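Local coordinates for periplasmic protein TorT (Vibrio parahaemolyticus, PDB 3O1I) that probably binds a small ligand in the bacterial periplasm and is likely to take part in signalling, at residues 182-185 with 186-189; 174-178 with 179-183; 118-121 with 122-126; 154-157 with 158-162; 112-115 with 116-119. One frame throughout, in Å; residues are numbered along the deposited sequence.

Interaction 1 of 5, residues 182-185 with 186-189; sequences QRNL and VQRV
Residues 182-185 and 186-189 meet within one helix, 179-192, as consecutive turns whose side chains touch three and four residues apart. Four backbone bonds join them; the straightest runs from Gln-187 N to Arg-183 O at 2.8 Å, with an N-H...O angle of 171°. On one flank the amide of Gln-187 lies against the aliphatic part of Arg-183, NE2 being 3.6 Å from CG. Bent at chi3, the Arg-183 chain turns its guanidinium so that its plane stands at 87° to that amide. Both polar ends have partners beyond these turns: Glu-211 of helix 202-214 receives Arg-183 NE and Gln-187 NE2, while Arg-183 NH2 makes a salt bridge to an acidic side chain of another protein. On a second flank Leu-185 and Arg-188 run side by side, and Leu-185 CD2 sits over one guanidinium face, 3.8 Å from NH2. Asn-184 ND2 approaches the edge of the same group, the amide turned 75° from it. Val-186 and Val-189 point elsewhere, packing on Leu-142 of strand 137-142. Such i to i+3 and i+4 contacts are those of an amphipathic alpha-helix laid on a parallel sheet, here in the periplasmic-binding-protein fold.

Interaction 2 of 5, residues 174-178 with 179-183; sequences WADND and KELQR
Asp-178 occupies the N-cap of helix 179-192, and the loop 174-178 folds back over the helix's first turn. Asp-178 OD1 accepts from Glu-180 N at 3.1 Å, on the anti side of the carboxylate and 23° out of its plane. The torsion behind this is chi1 -173°, which swings CG away from the residue's own N and brings it round to the start of the helix. Leu-181 touches the loop at two points, its CG lying 3.3 Å from Asp-178 CB and its CD1 3.8 Å from Asp-176 CB. The buried part of the contact belongs to Gln-182: its side chain bends at chi2 and returns toward the loop, between Ala-175 and helix 202-214, where Val-203 and Ala-204 touch it. Buried too are Glu-180 and Arg-183, which form a salt bridge of charges alone, with no N-H pointed at the oxygen. By contrast Asp-176 and Asn-177 are exposed, and Lys-179 runs out extended from the helix to a salt bridge with an acidic side chain of another protein. The loop is tied back to the helix by Gln-182 NE2, which donates to Asp-176 O at 3.0 Å in a nearly straight bond (172°), the oxygen lying in the amide plane while the nitrogen stands above the carbonyl plane.

Interaction 3 of 5, residues 118-121 with 122-126; sequences MGYE and AGKYL
The ring of Tyr-120 is met obliquely by the aliphatic chain of Lys-124, one turn on, with CD of the lysine 3.4 Å from CE2; Trp-117 meets the same ring from the preceding turn, their planes about 50° apart. At the edge of the Tyr-125 ring, in its plane, lies Leu-126 CG, and the ring of Phe-243 meets that of Tyr-125 with the planes about 10° apart. Lys-124 bends at chi3 (66°), which turns its end from the tyrosine toward Glu-121. There Lys-124 NZ forms a salt bridge with Glu-121 OE2 at 2.9 Å, approaching nearly in line with the C-O bond. This is an i to i+3 ion pair on the surface of helix 116-127. Along the backbone, the helix is held by Lys-124 N to Tyr-120 O (2.7 Å) and Gly-123 N to Gly-119 O (2.9 Å), while the bond from Ala-122 N to Met-118 O is weak. Leu-126 touches Ile-162 of helix 152-163. Tyr-120 and Lys-124 both touch Ala-161 of that helix, and Glu-121 rests on Phe-243 and Pro-245.

Interaction 4 of 5, residues 154-157 with 158-162; sequences VTTG and FYEAI
Segments 154-157 and 158-162 are successive turns of helix 152-163, joined by i to i+4 backbone bonds. Phe-158 N donates to Val-154 O at 2.6 Å in an almost straight bond (175°), and Glu-160 N donates to Thr-156 O at 3.0 Å. The last of the series, Ala-161 N to Gly-157 O, is weak and stretches to 3.5 Å. Among the side chains, Thr-155 and Tyr-159 run alongside each other in the same direction. The methyl of Thr-155 does the touching: with chi1 at -64° CG2 is opposite the backbone N, and it meets the tyrosine ring obliquely, 3.4 Å from CD1. One residue further round, Thr-156 and Glu-160 repeat the side-by-side pairing more loosely, CG2 lying 3.9 Å from OE2. The Thr-156 hydroxyl turns back to make a weak hydrogen bond with Lys-152 O. Phe-158 has Ile-162 CG1 over one ring face, 3.4 Å above the plane. The helix is the crossover of the beta-alpha-beta unit 137-142, 152-163, 167-172: Tyr-159 and Ile-162 rest on Ile-169 and Ile-167 of strand 167-172, while Thr-156, Glu-160 and Ala-161 face Tyr-116 and Tyr-120 of helix 116-127.

Interaction 5 of 5, residues 112-115 with 116-119; sequences GVDW and YWMG
Trp-115 O is gripped by two amides of the first helical turn, Met-118 N at 2.6 Å and Gly-119 N at 3.1 Å. They come from different directions: Gly-119 N lies close to the line of the carbonyl bond, whereas Met-118 N stands above the carbonyl plane, 59° out of it. The carbonyl of Asp-114 adds a weak bond to Trp-117 N. The Asp-114 carboxylate does more, for OD1 accepts from Tyr-116 N at 3.0 Å, the donor lying above the carboxylate plane. Beside that bond the acid runs along the first part of Tyr-116, Asp-114 OD1 being 3.2 Å from CB. OD2 approaches the indole of Trp-117 at CD1, and the carboxylate is nearly perpendicular to that ring (88°). Met-118 folds over the Trp-115 indole. Bends at chi2 and chi3 curl its chain round, and CG covers the rim of one face. Met-118 CE meets Trp-115 CZ3 at 3.6 Å, and Met-118 SD stands above the six-membered ring of Trp-115 at 4.8 Å from its centroid, a Met-aromatic contact. Arg-148 makes a cation-pi contact with the same indole, and Tyr-116 leans on Thr-156 and Glu-160 of helix 152-163. Together these make a capped helix start, with a side-chain capping bond from Asp-114, where the chain passes from strand 107-110 into helix 116-127 of the periplasmic-binding-protein fold.

In the fold
Interaction 1 is buried, five of its eight touching residues lying inside, whereas interactions 2 to 5 are partly buried. Interactions 1 and 2 share Gln-182 and Arg-183 on helix 179-192, and another protein chain reaches both; Leu-185 touches Ala-175 between them. Interactions 3 and 5 likewise share Met-118 and Gly-119 on helix 116-127. Interaction 4, on helix 152-163, packs against both, through Ala-161 on Tyr-120 and Lys-124 and through Val-154, Gly-157 and Glu-160 on interaction 5. Carboxylates cap the helix starts in interactions 2 and 5. Mid-helix, interaction 1 sets amides and guanidinium groups together, interaction 3 pairs ions beside a lysine-tyrosine contact, and interaction 4 lays a threonine methyl on a tyrosine ring.

Interaction 1 of 5, residues 182-185 with 186-189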
loop_
_atom_site.group_PDB
_atom_site.type_symbol
_atom_site.label_atom_id
_atom_site.label_comp_id
_atom_site.label_asym_id
_atom_site.label_seq_id
_atom_site.Cartn_x
_atom_site.Cartn_y
_atom_site.Cartn_z
ATOM N N GLN D 182 13.029 -10.914 13.049
ATOM C CA GLN D 182 13.740 -12.039 13.656
ATOM C C GLN D 182 14.754 -12.600 12.658
ATOM O O GLN D 182 15.887 -12.920 13.026
ATOM C CB GLN D 182 12.754 -13.142 14.071
ATOM C CG GLN D 182 11.892 -12.820 15.292
ATOM C CD GLN D 182 12.717 -12.481 16.526
ATOM O OE1 GLN D 182 13.688 -13.170 16.851
ATOM N NE2 GLN D 182 12.322 -11.420 17.228
ATOM N N ARG D 183 14.341 -12.707 11.394
ATOM C CA ARG D 183 15.227 -13.215 10.352
ATOM C C ARG D 183 16.498 -12.410 10.426
ATOM O O ARG D 183 17.603 -12.953 10.439
ATOM C CB ARG D 183 14.617 -13.047 8.957
ATOM C CG ARG D 183 15.580 -13.458 7.851
ATOM C CD ARG D 183 15.015 -13.239 6.457
ATOM N NE ARG D 183 14.214 -14.366 5.984
ATOM C CZ ARG D 183 12.992 -14.650 6.415
ATOM N NH1 ARG D 183 12.422 -13.887 7.339
ATOM N NH2 ARG D 183 12.334 -15.685 5.915
ATOM N N ASN D 184 16.320 -11.095 10.468
ATOM C CA ASN D 184 17.433 -10.168 10.558
ATOM C C ASN D 184 18.272 -10.515 11.794
ATOM O O ASN D 184 19.500 -10.484 11.757
ATOM C CB ASN D 184 16.894 -8.735 10.646
ATOM C CG ASN D 184 17.996 -7.704 10.743
ATOM O OD1 ASN D 184 18.735 -7.466 9.784
ATOM N ND2 ASN D 184 18.119 -7.088 11.914
ATOM N N LEU D 185 17.600 -10.859 12.886
ATOM C CA LEU D 185 18.302 -11.218 14.111
ATOM C C LEU D 185 19.053 -12.540 13.987
ATOM O O LEU D 185 20.111 -12.736 14.589
ATOM C CB LEU D 185 17.322 -11.303 15.279
ATOM C CG LEU D 185 16.933 -9.967 15.902
ATOM C CD1 LEU D 185 16.147 -10.221 17.186
ATOM C CD2 LEU D 185 18.195 -9.167 16.202
ATOM N N VAL D 186 18.498 -13.452 13.202
ATOM C CA VAL D 186 19.122 -14.744 13.007
ATOM C C VAL D 186 20.369 -14.564 12.157
ATOM O O VAL D 186 21.438 -15.074 12.495
ATOM C CB VAL D 186 18.149 -15.730 12.310
ATOM C CG1 VAL D 186 18.906 -16.935 11.800
ATOM C CG2 VAL D 186 17.065 -16.174 13.282
ATOM N N GLN D 187 20.216 -13.819 11.059
ATOM C CA GLN D 187 21.310 -13.555 10.125
ATOM C C GLN D 187 22.494 -12.988 10.871
ATOM O O GLN D 187 23.622 -13.443 10.687
ATOM C CB GLN D 187 20.876 -12.577 9.029
ATOM C CG GLN D 187 19.615 -12.987 8.283
ATOM C CD GLN D 187 19.178 -11.944 7.259
ATOM O OE1 GLN D 187 19.346 -10.731 7.475
ATOM N NE2 GLN D 187 18.599 -12.408 6.145
ATOM N N ARG D 188 22.241 -11.995 11.717
ATOM C CA ARG D 188 23.313 -11.398 12.495
ATOM C C ARG D 188 23.984 -12.506 13.292
ATOM O O ARG D 188 25.202 -12.524 13.439
ATOM C CB ARG D 188 22.762 -10.335 13.450
ATOM C CG ARG D 188 23.850 -9.514 14.147
ATOM C CD ARG D 188 23.299 -8.617 15.258
ATOM N NE ARG D 188 22.117 -7.855 14.850
ATOM C CZ ARG D 188 21.526 -6.922 15.595
ATOM N NH1 ARG D 188 22.003 -6.619 16.797
ATOM N NH2 ARG D 188 20.447 -6.301 15.142
ATOM N N VAL D 189 23.180 -13.434 13.800
ATOM C CA VAL D 189 23.693 -14.550 14.584
ATOM C C VAL D 189 24.623 -15.434 13.763
ATOM O O VAL D 189 25.757 -15.706 14.170
ATOM C CB VAL D 189 22.537 -15.406 15.146
ATOM C CG1 VAL D 189 23.068 -16.720 15.737
ATOM C CG2 VAL D 189 21.796 -14.604 16.206
#

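Interaction 2 of 5, residues 174-178 with 179-183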
loop_
_atom_site.group_PDB
_atom_site.type_symbol
_atom_site.label_atom_id
_atom_site.label_comp_id
_atom_site.label_asym_id
_atom_site.label_seq_id
_atom_site.Cartn_x
_atom_site.Cartn_y
_atom_site.Cartn_z
ATOM N N TRP D 174 16.812 -8.937 21.164
ATOM C CA TRP D 174 15.390 -8.711 21.314
ATOM C C TRP D 174 14.822 -8.012 20.085
ATOM O O TRP D 174 15.515 -7.262 19.410
ATOM C CB TRP D 174 15.143 -7.873 22.563
ATOM C CG TRP D 174 15.890 -8.379 23.753
ATOM C CD1 TRP D 174 17.096 -7.933 24.224
ATOM C CD2 TRP D 174 15.506 -9.468 24.597
ATOM N NE1 TRP D 174 17.486 -8.680 25.309
ATOM C CE2 TRP D 174 16.531 -9.631 25.560
ATOM C CE3 TRP D 174 14.398 -10.324 24.634
ATOM C CZ2 TRP D 174 16.478 -10.622 26.554
ATOM C CZ3 TRP D 174 14.345 -11.308 25.622
ATOM C CH2 TRP D 174 15.381 -11.447 26.569
ATOM N N ALA D 175 13.555 -8.271 19.804
ATOM C CA ALA D 175 12.878 -7.683 18.664
ATOM C C ALA D 175 11.492 -8.275 18.616
ATOM O O ALA D 175 11.287 -9.413 19.015
ATOM C CB ALA D 175 13.617 -8.008 17.390
ATOM N N ASP D 176 10.536 -7.512 18.113
ATOM C CA ASP D 176 9.174 -8.005 18.036
ATOM C C ASP D 176 9.111 -9.342 17.290
ATOM O O ASP D 176 10.021 -9.697 16.541
ATOM C CB ASP D 176 8.296 -6.953 17.362
ATOM C CG ASP D 176 8.438 -5.577 18.011
ATOM O OD1 ASP D 176 8.294 -5.470 19.251
ATOM O OD2 ASP D 176 8.691 -4.595 17.282
ATOM N N ASN D 177 8.042 -10.098 17.495
ATOM C CA ASN D 177 7.949 -11.385 16.831
ATOM C C ASN D 177 7.406 -11.316 15.422
ATOM O O ASN D 177 6.367 -11.883 15.101
ATOM C CB ASN D 177 7.143 -12.377 17.676
ATOM C CG ASN D 177 7.853 -12.734 18.977
ATOM O OD1 ASN D 177 9.055 -13.036 18.985
ATOM N ND2 ASN D 177 7.113 -12.701 20.083
ATOM N N ASP D 178 8.137 -10.598 14.584
ATOM C CA ASP D 178 7.809 -10.461 13.176
ATOM C C ASP D 178 8.844 -11.377 12.529
ATOM O O ASP D 178 10.014 -11.336 12.894
ATOM C CB ASP D 178 8.035 -9.016 12.732
ATOM C CG ASP D 178 7.563 -8.749 11.312
ATOM O OD1 ASP D 178 7.904 -9.528 10.386
ATOM O OD2 ASP D 178 6.854 -7.737 11.123
ATOM N N LYS D 179 8.437 -12.199 11.579
ATOM C CA LYS D 179 9.400 -13.094 10.959
ATOM C C LYS D 179 10.610 -12.323 10.422
ATOM O O LYS D 179 11.762 -12.696 10.684
ATOM C CB LYS D 179 8.733 -13.893 9.843
ATOM C CG LYS D 179 9.422 -15.219 9.525
ATOM C CD LYS D 179 8.546 -16.065 8.610
ATOM C CE LYS D 179 9.262 -17.299 8.100
ATOM N NZ LYS D 179 8.444 -17.984 7.048
ATOM N N GLU D 180 10.347 -11.232 9.703
ATOM C CA GLU D 180 11.414 -10.412 9.135
ATOM C C GLU D 180 12.388 -9.779 10.126
ATOM O O GLU D 180 13.595 -9.743 9.875
ATOM C CB GLU D 180 10.818 -9.324 8.254
ATOM C CG GLU D 180 10.221 -9.855 6.966
ATOM C CD GLU D 180 11.095 -10.918 6.288
ATOM O OE1 GLU D 180 12.328 -10.714 6.165
ATOM O OE2 GLU D 180 10.536 -11.960 5.869
ATOM N N LEU D 181 11.871 -9.273 11.241
ATOM C CA LEU D 181 12.719 -8.650 12.255
ATOM C C LEU D 181 13.589 -9.711 12.921
ATOM O O LEU D 181 14.730 -9.443 13.320
ATOM C CB LEU D 181 11.860 -7.965 13.323
ATOM C CG LEU D 181 10.712 -7.076 12.850
ATOM C CD1 LEU D 181 10.060 -6.427 14.061
ATOM C CD2 LEU D 181 11.239 -6.020 11.886
ATOM N N GLN D 182 13.029 -10.914 13.049
ATOM C CA GLN D 182 13.740 -12.039 13.656
ATOM C C GLN D 182 14.754 -12.600 12.658
ATOM O O GLN D 182 15.887 -12.920 13.026
ATOM C CB GLN D 182 12.754 -13.142 14.071
ATOM C CG GLN D 182 11.892 -12.820 15.292
ATOM C CD GLN D 182 12.717 -12.481 16.526
ATOM O OE1 GLN D 182 13.688 -13.170 16.851
ATOM N NE2 GLN D 182 12.322 -11.420 17.228
ATOM N N ARG D 183 14.341 -12.707 11.394
ATOM C CA ARG D 183 15.227 -13.215 10.352
ATOM C C ARG D 183 16.498 -12.410 10.426
ATOM O O ARG D 183 17.603 -12.953 10.439
ATOM C CB ARG D 183 14.617 -13.047 8.957
ATOM C CG ARG D 183 15.580 -13.458 7.851
ATOM C CD ARG D 183 15.015 -13.239 6.457
ATOM N NE ARG D 183 14.214 -14.366 5.984
ATOM C CZ ARG D 183 12.992 -14.650 6.415
ATOM N NH1 ARG D 183 12.422 -13.887 7.339
ATOM N NH2 ARG D 183 12.334 -15.685 5.915
#

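Interaction 3 of 5, residues 118-121 with 122-126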
loop_
_atom_site.group_PDB
_atom_site.type_symbol
_atom_site.label_atom_id
_atom_site.label_comp_id
_atom_site.label_asym_id
_atom_site.label_seq_id
_atom_site.Cartn_x
_atom_site.Cartn_y
_atom_site.Cartn_z
ATOM N N MET D 118 8.591 -23.427 30.430
ATOM C CA MET D 118 8.729 -23.619 28.991
ATOM C C MET D 118 10.208 -23.321 28.707
ATOM O O MET D 118 10.877 -24.024 27.947
ATOM C CB MET D 118 7.823 -22.651 28.239
ATOM C CG MET D 118 6.343 -22.904 28.429
ATOM S SD MET D 118 5.736 -24.265 27.416
ATOM C CE MET D 118 6.087 -23.680 25.757
ATOM N N GLY D 119 10.708 -22.271 29.349
ATOM C CA GLY D 119 12.099 -21.908 29.196
ATOM C C GLY D 119 12.929 -22.959 29.907
ATOM O O GLY D 119 14.009 -23.345 29.447
ATOM N N TYR D 120 12.414 -23.433 31.037
ATOM C CA TYR D 120 13.105 -24.458 31.806
ATOM C C TYR D 120 13.188 -25.720 30.959
ATOM O O TYR D 120 14.259 -26.285 30.763
ATOM C CB TYR D 120 12.354 -24.770 33.100
ATOM C CG TYR D 120 13.190 -25.553 34.091
ATOM C CD1 TYR D 120 13.998 -24.896 35.024
ATOM C CD2 TYR D 120 13.214 -26.955 34.064
ATOM C CE1 TYR D 120 14.809 -25.611 35.902
ATOM C CE2 TYR D 120 14.022 -27.677 34.938
ATOM C CZ TYR D 120 14.816 -26.998 35.851
ATOM O OH TYR D 120 15.624 -27.705 36.711
ATOM N N GLU D 121 12.048 -26.160 30.451
ATOM C CA GLU D 121 12.035 -27.349 29.625
ATOM C C GLU D 121 13.030 -27.253 28.478
ATOM O O GLU D 121 13.577 -28.263 28.042
ATOM C CB GLU D 121 10.636 -27.598 29.066
ATOM C CG GLU D 121 9.881 -28.731 29.755
ATOM C CD GLU D 121 10.568 -30.081 29.598
ATOM O OE1 GLU D 121 10.832 -30.495 28.446
ATOM O OE2 GLU D 121 10.840 -30.730 30.632
ATOM N N ALA D 122 13.274 -26.036 28.000
ATOM C CA ALA D 122 14.194 -25.821 26.888
ATOM C C ALA D 122 15.652 -25.859 27.326
ATOM O O ALA D 122 16.496 -26.461 26.656
ATOM C CB ALA D 122 13.888 -24.498 26.220
ATOM N N GLY D 123 15.941 -25.201 28.445
ATOM C CA GLY D 123 17.295 -25.184 28.966
ATOM C C GLY D 123 17.693 -26.559 29.483
ATOM O O GLY D 123 18.853 -26.970 29.384
ATOM N N LYS D 124 16.717 -27.277 30.037
ATOM C CA LYS D 124 16.945 -28.614 30.573
ATOM C C LYS D 124 17.398 -29.537 29.445
ATOM O O LYS D 124 18.241 -30.401 29.656
ATOM C CB LYS D 124 15.654 -29.153 31.212
ATOM C CG LYS D 124 15.860 -30.086 32.404
ATOM C CD LYS D 124 14.536 -30.452 33.092
ATOM C CE LYS D 124 13.616 -31.283 32.190
ATOM N NZ LYS D 124 12.345 -31.698 32.872
ATOM N N TYR D 125 16.843 -29.353 28.249
ATOM C CA TYR D 125 17.220 -30.187 27.112
ATOM C C TYR D 125 18.670 -29.960 26.711
ATOM O O TYR D 125 19.360 -30.887 26.294
ATOM C CB TYR D 125 16.338 -29.899 25.898
ATOM C CG TYR D 125 16.851 -30.515 24.609
ATOM C CD1 TYR D 125 16.232 -31.634 24.054
ATOM C CD2 TYR D 125 17.945 -29.964 23.933
ATOM C CE1 TYR D 125 16.682 -32.188 22.853
ATOM C CE2 TYR D 125 18.407 -30.511 22.734
ATOM C CZ TYR D 125 17.768 -31.620 22.197
ATOM O OH TYR D 125 18.184 -32.143 20.991
ATOM N N LEU D 126 19.131 -28.725 26.818
ATOM C CA LEU D 126 20.497 -28.432 26.434
ATOM C C LEU D 126 21.494 -28.712 27.550
ATOM O O LEU D 126 22.649 -29.041 27.277
ATOM C CB LEU D 126 20.609 -26.983 25.959
ATOM C CG LEU D 126 19.829 -26.694 24.673
ATOM C CD1 LEU D 126 19.873 -25.212 24.401
ATOM C CD2 LEU D 126 20.409 -27.468 23.503
#

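Interaction 4 of 5, residues 154-157 with 158-162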
loop_
_atom_site.group_PDB
_atom_site.type_symbol
_atom_site.label_atom_id
_atom_site.label_comp_id
_atom_site.label_asym_id
_atom_site.label_seq_id
_atom_site.Cartn_x
_atom_site.Cartn_y
_atom_site.Cartn_z
ATOM N N VAL D 154 10.145 -16.404 30.862
ATOM C CA VAL D 154 10.828 -17.506 30.183
ATOM C C VAL D 154 12.335 -17.497 30.436
ATOM O O VAL D 154 12.961 -18.549 30.572
ATOM C CB VAL D 154 10.597 -17.448 28.661
ATOM C CG1 VAL D 154 11.578 -18.356 27.939
ATOM C CG2 VAL D 154 9.190 -17.875 28.346
ATOM N N THR D 155 12.912 -16.303 30.478
ATOM C CA THR D 155 14.338 -16.156 30.723
ATOM C C THR D 155 14.730 -16.888 32.005
ATOM O O THR D 155 15.407 -17.910 31.953
ATOM C CB THR D 155 14.743 -14.659 30.843
ATOM O OG1 THR D 155 14.505 -14.001 29.594
ATOM C CG2 THR D 155 16.222 -14.518 31.209
ATOM N N THR D 156 14.300 -16.372 33.153
ATOM C CA THR D 156 14.631 -17.004 34.426
ATOM C C THR D 156 14.350 -18.503 34.369
ATOM O O THR D 156 15.082 -19.298 34.947
ATOM C CB THR D 156 13.847 -16.360 35.594
ATOM O OG1 THR D 156 14.245 -14.989 35.730
ATOM C CG2 THR D 156 14.133 -17.092 36.902
ATOM N N GLY D 157 13.286 -18.878 33.665
ATOM C CA GLY D 157 12.962 -20.284 33.515
ATOM C C GLY D 157 14.118 -20.950 32.790
ATOM O O GLY D 157 14.724 -21.884 33.308
ATOM N N PHE D 158 14.435 -20.455 31.595
ATOM C CA PHE D 158 15.541 -20.988 30.801
ATOM C C PHE D 158 16.842 -20.897 31.580
ATOM O O PHE D 158 17.610 -21.853 31.639
ATOM C CB PHE D 158 15.714 -20.198 29.502
ATOM C CG PHE D 158 16.910 -20.624 28.692
ATOM C CD1 PHE D 158 16.823 -21.696 27.804
ATOM C CD2 PHE D 158 18.139 -19.983 28.853
ATOM C CE1 PHE D 158 17.935 -22.122 27.091
ATOM C CE2 PHE D 158 19.257 -20.402 28.147
ATOM C CZ PHE D 158 19.157 -21.474 27.266
ATOM N N TYR D 159 17.091 -19.732 32.164
ATOM C CA TYR D 159 18.308 -19.514 32.927
ATOM C C TYR D 159 18.573 -20.583 33.983
ATOM O O TYR D 159 19.673 -21.130 34.040
ATOM C CB TYR D 159 18.289 -18.123 33.569
ATOM C CG TYR D 159 19.094 -17.106 32.791
ATOM C CD1 TYR D 159 18.744 -16.756 31.485
ATOM C CD2 TYR D 159 20.237 -16.524 33.341
ATOM C CE1 TYR D 159 19.515 -15.851 30.744
ATOM C CE2 TYR D 159 21.017 -15.620 32.608
ATOM C CZ TYR D 159 20.650 -15.289 31.311
ATOM O OH TYR D 159 21.420 -14.403 30.590
ATOM N N GLU D 160 17.573 -20.890 34.805
ATOM C CA GLU D 160 17.732 -21.893 35.857
ATOM C C GLU D 160 18.184 -23.237 35.320
ATOM O O GLU D 160 19.242 -23.738 35.686
ATOM C CB GLU D 160 16.424 -22.088 36.622
ATOM C CG GLU D 160 15.958 -20.878 37.429
ATOM C CD GLU D 160 17.027 -20.323 38.363
ATOM O OE1 GLU D 160 17.863 -21.111 38.866
ATOM O OE2 GLU D 160 17.018 -19.094 38.606
ATOM N N ALA D 161 17.373 -23.820 34.449
ATOM C CA ALA D 161 17.680 -25.115 33.864
ATOM C C ALA D 161 19.037 -25.181 33.163
ATOM O O ALA D 161 19.532 -26.268 32.879
ATOM C CB ALA D 161 16.583 -25.503 32.886
ATOM N N ILE D 162 19.644 -24.030 32.897
ATOM C CA ILE D 162 20.923 -23.983 32.185
ATOM C C ILE D 162 22.123 -23.571 33.035
ATOM O O ILE D 162 23.264 -23.785 32.632
ATOM C CB ILE D 162 20.831 -22.989 30.971
ATOM C CG1 ILE D 162 19.882 -23.538 29.903
ATOM C CG2 ILE D 162 22.204 -22.741 30.363
ATOM C CD1 ILE D 162 20.446 -24.688 29.101
#

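Interaction 5 of 5, residues 112-115 with 116-119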
loop_
_atom_site.group_PDB
_atom_site.type_symbol
_atom_site.label_atom_id
_atom_site.label_comp_id
_atom_site.label_asym_id
_atom_site.label_seq_id
_atom_site.Cartn_x
_atom_site.Cartn_y
_atom_site.Cartn_z
ATOM N N GLY D 112 -4.065 -21.185 32.022
ATOM C CA GLY D 112 -2.835 -20.497 31.690
ATOM C C GLY D 112 -1.605 -21.226 32.182
ATOM O O GLY D 112 -1.465 -21.522 33.369
ATOM N N VAL D 113 -0.700 -21.501 31.257
ATOM C CA VAL D 113 0.536 -22.203 31.559
ATOM C C VAL D 113 1.691 -21.268 31.909
ATOM O O VAL D 113 2.061 -20.418 31.111
ATOM C CB VAL D 113 0.954 -23.054 30.356
ATOM C CG1 VAL D 113 2.294 -23.706 30.614
ATOM C CG2 VAL D 113 -0.122 -24.087 30.064
ATOM N N ASP D 114 2.255 -21.430 33.102
ATOM C CA ASP D 114 3.395 -20.624 33.536
ATOM C C ASP D 114 4.521 -20.905 32.543
ATOM O O ASP D 114 5.015 -22.031 32.451
ATOM C CB ASP D 114 3.828 -21.038 34.949
ATOM C CG ASP D 114 5.044 -20.264 35.448
ATOM O OD1 ASP D 114 5.543 -19.380 34.717
ATOM O OD2 ASP D 114 5.505 -20.540 36.579
ATOM N N TRP D 115 4.931 -19.886 31.797
ATOM C CA TRP D 115 5.973 -20.073 30.799
ATOM C C TRP D 115 7.358 -20.371 31.348
ATOM O O TRP D 115 8.230 -20.838 30.611
ATOM C CB TRP D 115 5.991 -18.875 29.850
ATOM C CG TRP D 115 4.811 -18.931 28.951
ATOM C CD1 TRP D 115 3.513 -18.722 29.304
ATOM C CD2 TRP D 115 4.788 -19.394 27.599
ATOM N NE1 TRP D 115 2.680 -19.041 28.265
ATOM C CE2 TRP D 115 3.436 -19.456 27.203
ATOM C CE3 TRP D 115 5.778 -19.771 26.688
ATOM C CZ2 TRP D 115 3.046 -19.881 25.933
ATOM C CZ3 TRP D 115 5.393 -20.193 25.425
ATOM C CH2 TRP D 115 4.035 -20.247 25.058
ATOM N N TYR D 116 7.548 -20.116 32.641
ATOM C CA TYR D 116 8.817 -20.385 33.317
ATOM C C TYR D 116 9.251 -21.808 32.994
ATOM O O TYR D 116 10.421 -22.068 32.726
ATOM C CB TYR D 116 8.634 -20.258 34.830
ATOM C CG TYR D 116 9.842 -20.641 35.658
ATOM C CD1 TYR D 116 10.740 -19.673 36.098
ATOM C CD2 TYR D 116 10.078 -21.977 36.018
ATOM C CE1 TYR D 116 11.840 -20.016 36.876
ATOM C CE2 TYR D 116 11.179 -22.331 36.793
ATOM C CZ TYR D 116 12.051 -21.341 37.218
ATOM O OH TYR D 116 13.132 -21.654 37.998
ATOM N N TRP D 117 8.286 -22.721 33.020
ATOM C CA TRP D 117 8.540 -24.130 32.752
ATOM C C TRP D 117 8.637 -24.456 31.266
ATOM O O TRP D 117 8.735 -25.621 30.883
ATOM C CB TRP D 117 7.465 -24.999 33.435
ATOM C CG TRP D 117 7.459 -24.813 34.926
ATOM C CD1 TRP D 117 6.677 -23.950 35.647
ATOM C CD2 TRP D 117 8.385 -25.382 35.855
ATOM N NE1 TRP D 117 7.069 -23.939 36.965
ATOM C CE2 TRP D 117 8.117 -24.809 37.120
ATOM C CE3 TRP D 117 9.423 -26.314 35.740
ATOM C CZ2 TRP D 117 8.850 -25.138 38.262
ATOM C CZ3 TRP D 117 10.151 -26.641 36.870
ATOM C CH2 TRP D 117 9.862 -26.054 38.118
ATOM N N MET D 118 8.591 -23.427 30.430
ATOM C CA MET D 118 8.729 -23.619 28.991
ATOM C C MET D 118 10.208 -23.321 28.707
ATOM O O MET D 118 10.877 -24.024 27.947
ATOM C CB MET D 118 7.823 -22.651 28.239
ATOM C CG MET D 118 6.343 -22.904 28.429
ATOM S SD MET D 118 5.736 -24.265 27.416
ATOM C CE MET D 118 6.087 -23.680 25.757
ATOM N N GLY D 119 10.708 -22.271 29.349
ATOM C CA GLY D 119 12.099 -21.908 29.196
ATOM C C GLY D 119 12.929 -22.959 29.907
ATOM O O GLY D 119 14.009 -23.345 29.447
#